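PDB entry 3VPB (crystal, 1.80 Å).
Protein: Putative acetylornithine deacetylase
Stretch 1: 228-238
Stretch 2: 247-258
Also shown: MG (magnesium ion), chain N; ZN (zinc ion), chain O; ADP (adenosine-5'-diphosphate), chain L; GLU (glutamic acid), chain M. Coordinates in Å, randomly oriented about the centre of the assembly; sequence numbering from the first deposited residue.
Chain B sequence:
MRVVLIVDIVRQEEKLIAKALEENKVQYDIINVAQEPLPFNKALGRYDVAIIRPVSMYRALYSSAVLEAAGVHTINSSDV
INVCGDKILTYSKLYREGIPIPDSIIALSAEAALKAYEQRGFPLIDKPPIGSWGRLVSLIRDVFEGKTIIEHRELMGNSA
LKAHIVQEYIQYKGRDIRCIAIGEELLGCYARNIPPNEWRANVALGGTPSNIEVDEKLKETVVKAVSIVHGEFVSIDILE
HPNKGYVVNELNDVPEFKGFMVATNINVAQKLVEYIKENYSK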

# COMPACT_ATOMS: atom_id res chain seq x y z
N ILE B 228 29.94 -16.71 8.29
CA ILE B 228 29.25 -15.99 9.36
C ILE B 228 27.74 -16.22 9.28
O ILE B 228 27.08 -16.42 10.31
CB ILE B 228 29.59 -14.48 9.33
CG1 ILE B 228 31.02 -14.26 9.84
CG2 ILE B 228 28.62 -13.65 10.19
CD1 ILE B 228 31.61 -12.94 9.34
N VAL B 229 27.19 -16.18 8.07
CA VAL B 229 25.74 -16.26 7.90
C VAL B 229 25.24 -17.69 7.69
O VAL B 229 24.04 -17.94 7.73
CB VAL B 229 25.22 -15.34 6.75
CG1 VAL B 229 25.63 -13.89 6.97
CG2 VAL B 229 25.69 -15.84 5.41
N HIS B 230 26.16 -18.61 7.44
CA HIS B 230 25.87 -20.04 7.25
C HIS B 230 25.03 -20.43 6.03
O HIS B 230 24.29 -21.41 6.08
CB HIS B 230 25.31 -20.67 8.54
CG HIS B 230 26.28 -20.65 9.68
ND1 HIS B 230 26.13 -19.82 10.77
CD2 HIS B 230 27.42 -21.34 9.89
CE1 HIS B 230 27.14 -20.00 11.60
NE2 HIS B 230 27.93 -20.93 11.10
N GLY B 231 25.15 -19.69 4.93
CA GLY B 231 24.41 -20.06 3.72
C GLY B 231 25.02 -21.25 3.00
O GLY B 231 26.23 -21.35 2.89
N GLU B 232 24.18 -22.16 2.52
CA GLU B 232 24.63 -23.29 1.70
C GLU B 232 24.73 -23.00 0.21
O GLU B 232 25.52 -23.63 -0.49
CB GLU B 232 23.74 -24.52 1.91
CG GLU B 232 24.35 -25.50 2.89
CD GLU B 232 23.58 -26.79 2.97
OE1 GLU B 232 22.38 -26.74 3.32
OE2 GLU B 232 24.19 -27.85 2.71
N PHE B 233 23.88 -22.09 -0.29
CA PHE B 233 23.95 -21.72 -1.70
C PHE B 233 23.55 -20.26 -1.77
O PHE B 233 22.37 -19.94 -1.77
CB PHE B 233 23.03 -22.61 -2.57
CG PHE B 233 22.92 -22.19 -4.01
CD1 PHE B 233 24.04 -21.77 -4.74
CD2 PHE B 233 21.69 -22.24 -4.67
CE1 PHE B 233 23.92 -21.42 -6.08
CE2 PHE B 233 21.57 -21.88 -5.99
CZ PHE B 233 22.67 -21.47 -6.72
N VAL B 234 24.54 -19.37 -1.77
CA VAL B 234 24.23 -17.94 -1.66
C VAL B 234 25.09 -17.11 -2.61
O VAL B 234 26.19 -17.54 -3.02
CB VAL B 234 24.43 -17.39 -0.22
CG1 VAL B 234 23.38 -17.97 0.77
CG2 VAL B 234 25.86 -17.65 0.26
N SER B 235 24.60 -15.93 -2.95
CA SER B 235 25.45 -14.98 -3.67
C SER B 235 25.90 -13.87 -2.73
O SER B 235 25.30 -13.63 -1.66
CB SER B 235 24.75 -14.43 -4.92
OG SER B 235 23.63 -13.67 -4.56
N ILE B 236 26.99 -13.22 -3.12
CA ILE B 236 27.57 -12.15 -2.33
C ILE B 236 27.90 -11.01 -3.28
O ILE B 236 28.45 -11.23 -4.38
CB ILE B 236 28.88 -12.59 -1.62
CG1 ILE B 236 28.75 -13.95 -0.93
CG2 ILE B 236 29.30 -11.55 -0.57
CD1 ILE B 236 28.90 -15.23 -1.86
N ASP B 237 27.54 -9.79 -2.86
CA ASP B 237 27.86 -8.58 -3.59
C ASP B 237 29.00 -7.88 -2.86
O ASP B 237 28.93 -7.64 -1.64
CB ASP B 237 26.67 -7.58 -3.63
CG ASP B 237 25.48 -8.07 -4.45
OD1 ASP B 237 25.31 -9.27 -4.68
OD2 ASP B 237 24.66 -7.19 -4.87
N ILE B 238 30.05 -7.54 -3.61
CA ILE B 238 31.19 -6.81 -3.04
C ILE B 238 31.49 -5.51 -3.81
O ILE B 238 31.39 -5.46 -5.04
CB ILE B 238 32.43 -7.73 -2.96
CG1 ILE B 238 32.22 -8.73 -1.82
CG2 ILE B 238 33.74 -6.91 -2.76
CD1 ILE B 238 33.15 -9.92 -1.85
MG MG N . 22.71 -6.51 -4.98
ZN ZN O . 20.08 -8.10 -3.23
PB ADP L . 19.97 -5.14 -4.20
O1B ADP L . 19.66 -6.19 -3.21
O2B ADP L . 20.85 -5.56 -5.37
O3B ADP L . 18.81 -4.31 -4.66
PA ADP L . 22.37 -3.69 -3.44
O1A ADP L . 22.68 -3.10 -2.07
O2A ADP L . 23.15 -4.83 -4.04
O3A ADP L . 20.80 -4.04 -3.37
O5' ADP L . 22.42 -2.44 -4.45
C5' ADP L . 22.22 -2.56 -5.86
C4' ADP L . 23.32 -1.83 -6.60
O4' ADP L . 23.39 -0.48 -6.11
C3' ADP L . 24.69 -2.44 -6.30
O3' ADP L . 25.01 -3.47 -7.24
C2' ADP L . 25.62 -1.26 -6.43
O2' ADP L . 25.94 -1.03 -7.81
C1' ADP L . 24.76 -0.12 -5.96
N9 ADP L . 25.01 0.16 -4.53
C8 ADP L . 24.27 -0.23 -3.46
N7 ADP L . 24.80 0.28 -2.35
C5 ADP L . 25.88 1.01 -2.70
C6 ADP L . 26.91 1.79 -2.00
N6 ADP L . 26.85 1.93 -0.66
N1 ADP L . 27.85 2.44 -2.75
C2 ADP L . 27.91 2.33 -4.08
N3 ADP L . 27.00 1.59 -4.78
C4 ADP L . 26.01 0.93 -4.13
N GLU M . 20.08 -10.59 -9.29
CA GLU M . 21.42 -10.46 -9.92
C GLU M . 21.50 -9.17 -10.70
O GLU M . 22.61 -8.62 -10.83
CB GLU M . 21.70 -11.65 -10.85
CG GLU M . 23.14 -11.72 -11.35
CD GLU M . 23.41 -12.91 -12.27
OE1 GLU M . 22.53 -13.25 -13.10
OE2 GLU M . 24.53 -13.48 -12.16
OXT GLU M . 20.48 -8.67 -11.23
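Stretch 2, residues 247-258: VVNELNDVPEFK

Two carboxylates face each other across this strand pair with no proton needed between them: Asp 237 OD2 lies 3.0 Å from Glu 250 OE1, and magnesium holds both, at 2.1 Å from Asp 237 OD2 and 2.1 Å from Glu 250 OE1. Glu 250 OE1 also binds zinc at 2.1 Å, so it bridges the two ions; Asn 252 OD1 joins the zinc at 2.4 Å, and ADP supplies two oxygens to magnesium, O2B and O2A, and one to zinc, O1B.

The scaffold beneath is an antiparallel ladder. Strand 247-252 runs at 165° to strand 233-238, their axes approaching to 4.6 Å. Ser 235 and Asn 252 exchange backbone bonds, Ser 235 N to Asn 252 O at 3.1 Å and Asn 252 N to Ser 235 O at 2.8 Å. Two residues on, Asp 237 N reaches Glu 250 O at 2.9 Å. There the register slips by one: Asp 237 O takes Asn 249 N at 2.9 Å and, weakly, Glu 250 N at 3.5 Å. In this bulge Asn 249 leaves extended geometry, with phi/psi of -93/-43, and Ile 238 pairs with Val 248.

Alternation, reset in stretch 2 by the bulge at Asn 249, sorts the chemistry. Ser 235, Asp 237, Glu 250 and Asn 252 share the metal-side face, where Asn 252 ND2 donates to Ser 235 OG at 3.2 Å. Ile 236, Ile 238, Val 248 and Leu 251 take the other, greasy face: Ile 236 CG1 meets Leu 251 CD2 at 3.9 Å, and Ile 236 CG2 meets Val 248 CG1 at 3.9 Å. Val 229 CG2, from the preceding helix, adds a 3.7 Å contact to Leu 251 CD2.

Beyond the strand, stretch 2 continues as loop, and Pro 255 packs over one face of the Phe 233 ring, its CG 3.9 Å from Phe 233 CZ. Phe 257 CE2 sits at that ring's edge, 4.0 Å from Phe 233 CZ.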

# COMPACT_ATOMS: atom_id res chain seq x y z
N VAL B 247 34.71 -4.50 0.27
CA VAL B 247 33.69 -4.19 1.26
C VAL B 247 32.48 -5.04 0.88
O VAL B 247 32.03 -5.00 -0.27
CB VAL B 247 33.35 -2.67 1.22
CG1 VAL B 247 32.32 -2.31 2.23
CG2 VAL B 247 34.59 -1.82 1.51
N VAL B 248 31.93 -5.80 1.84
CA VAL B 248 30.75 -6.62 1.54
C VAL B 248 29.50 -5.76 1.63
O VAL B 248 29.23 -5.11 2.66
CB VAL B 248 30.64 -7.85 2.48
CG1 VAL B 248 29.41 -8.69 2.11
CG2 VAL B 248 31.90 -8.68 2.38
N ASN B 249 28.75 -5.73 0.53
CA ASN B 249 27.53 -4.95 0.44
C ASN B 249 26.27 -5.73 0.81
O ASN B 249 25.37 -5.19 1.45
CB ASN B 249 27.43 -4.39 -0.97
CG ASN B 249 26.32 -3.40 -1.13
OD1 ASN B 249 25.99 -2.65 -0.21
ND2 ASN B 249 25.74 -3.37 -2.32
N GLU B 250 26.15 -6.97 0.34
CA GLU B 250 25.00 -7.80 0.72
C GLU B 250 25.24 -9.26 0.38
O GLU B 250 26.20 -9.59 -0.31
CB GLU B 250 23.71 -7.34 0.04
CG GLU B 250 23.71 -7.53 -1.48
CD GLU B 250 22.30 -7.66 -2.03
OE1 GLU B 250 22.14 -7.58 -3.28
OE2 GLU B 250 21.36 -7.88 -1.21
N LEU B 251 24.35 -10.11 0.88
CA LEU B 251 24.29 -11.51 0.46
C LEU B 251 22.90 -11.80 0.01
O LEU B 251 21.97 -11.11 0.41
CB LEU B 251 24.68 -12.45 1.62
CG LEU B 251 26.19 -12.51 1.91
CD1 LEU B 251 26.60 -11.46 2.94
CD2 LEU B 251 26.62 -13.89 2.35
N ASN B 252 22.72 -12.81 -0.84
CA ASN B 252 21.38 -13.12 -1.33
C ASN B 252 21.08 -14.60 -1.18
O ASN B 252 21.93 -15.44 -1.51
CB ASN B 252 21.22 -12.68 -2.78
CG ASN B 252 21.50 -11.18 -2.97
OD1 ASN B 252 20.61 -10.35 -2.77
ND2 ASN B 252 22.72 -10.84 -3.38
N ASP B 253 19.86 -14.90 -0.74
CA ASP B 253 19.48 -16.27 -0.37
C ASP B 253 18.82 -17.13 -1.46
O ASP B 253 18.75 -18.36 -1.30
CB ASP B 253 18.62 -16.26 0.90
CG ASP B 253 17.41 -15.36 0.79
OD1 ASP B 253 16.53 -15.65 -0.05
OD2 ASP B 253 17.31 -14.38 1.57
N VAL B 254 18.34 -16.51 -2.53
CA VAL B 254 17.82 -17.25 -3.70
C VAL B 254 18.55 -16.73 -4.94
O VAL B 254 17.99 -15.95 -5.75
CB VAL B 254 16.29 -17.14 -3.88
CG1 VAL B 254 15.81 -18.07 -5.02
CG2 VAL B 254 15.53 -17.53 -2.58
N PRO B 255 19.80 -17.16 -5.11
CA PRO B 255 20.61 -16.44 -6.10
C PRO B 255 20.21 -16.70 -7.55
O PRO B 255 19.81 -17.80 -7.91
CB PRO B 255 22.04 -16.92 -5.83
CG PRO B 255 21.93 -18.10 -4.95
CD PRO B 255 20.56 -18.18 -4.36
N GLU B 256 20.28 -15.65 -8.35
CA GLU B 256 20.14 -15.82 -9.79
C GLU B 256 21.57 -15.98 -10.31
O GLU B 256 22.53 -15.64 -9.59
CB GLU B 256 19.42 -14.63 -10.42
CG GLU B 256 17.88 -14.60 -10.18
CD GLU B 256 17.28 -13.25 -10.58
OE1 GLU B 256 16.13 -13.22 -11.04
OE2 GLU B 256 17.99 -12.22 -10.43
N PHE B 257 21.73 -16.57 -11.49
CA PHE B 257 23.07 -16.89 -11.99
C PHE B 257 23.23 -16.90 -13.49
O PHE B 257 24.23 -17.42 -13.98
CB PHE B 257 23.63 -18.21 -11.36
CG PHE B 257 22.67 -19.38 -11.37
CD1 PHE B 257 22.57 -20.22 -12.50
CD2 PHE B 257 21.90 -19.67 -10.23
CE1 PHE B 257 21.70 -21.32 -12.49
CE2 PHE B 257 20.99 -20.73 -10.22
CZ PHE B 257 20.90 -21.58 -11.35
N LYS B 258 22.31 -16.27 -14.24
CA LYS B 258 22.48 -16.18 -15.70
C LYS B 258 23.71 -15.36 -16.10
O LYS B 258 24.42 -15.72 -17.05
CB LYS B 258 21.25 -15.59 -16.39
CG LYS B 258 20.17 -16.62 -16.68
CD LYS B 258 19.14 -16.03 -17.64
CE LYS B 258 18.24 -15.06 -16.93
NZ LYS B 258 17.77 -14.01 -17.86
O HOH W 1 26.34 -4.59 -4.60
O HOH W 2 23.46 -5.73 -6.81
O HOH W 3 18.28 -8.70 -2.32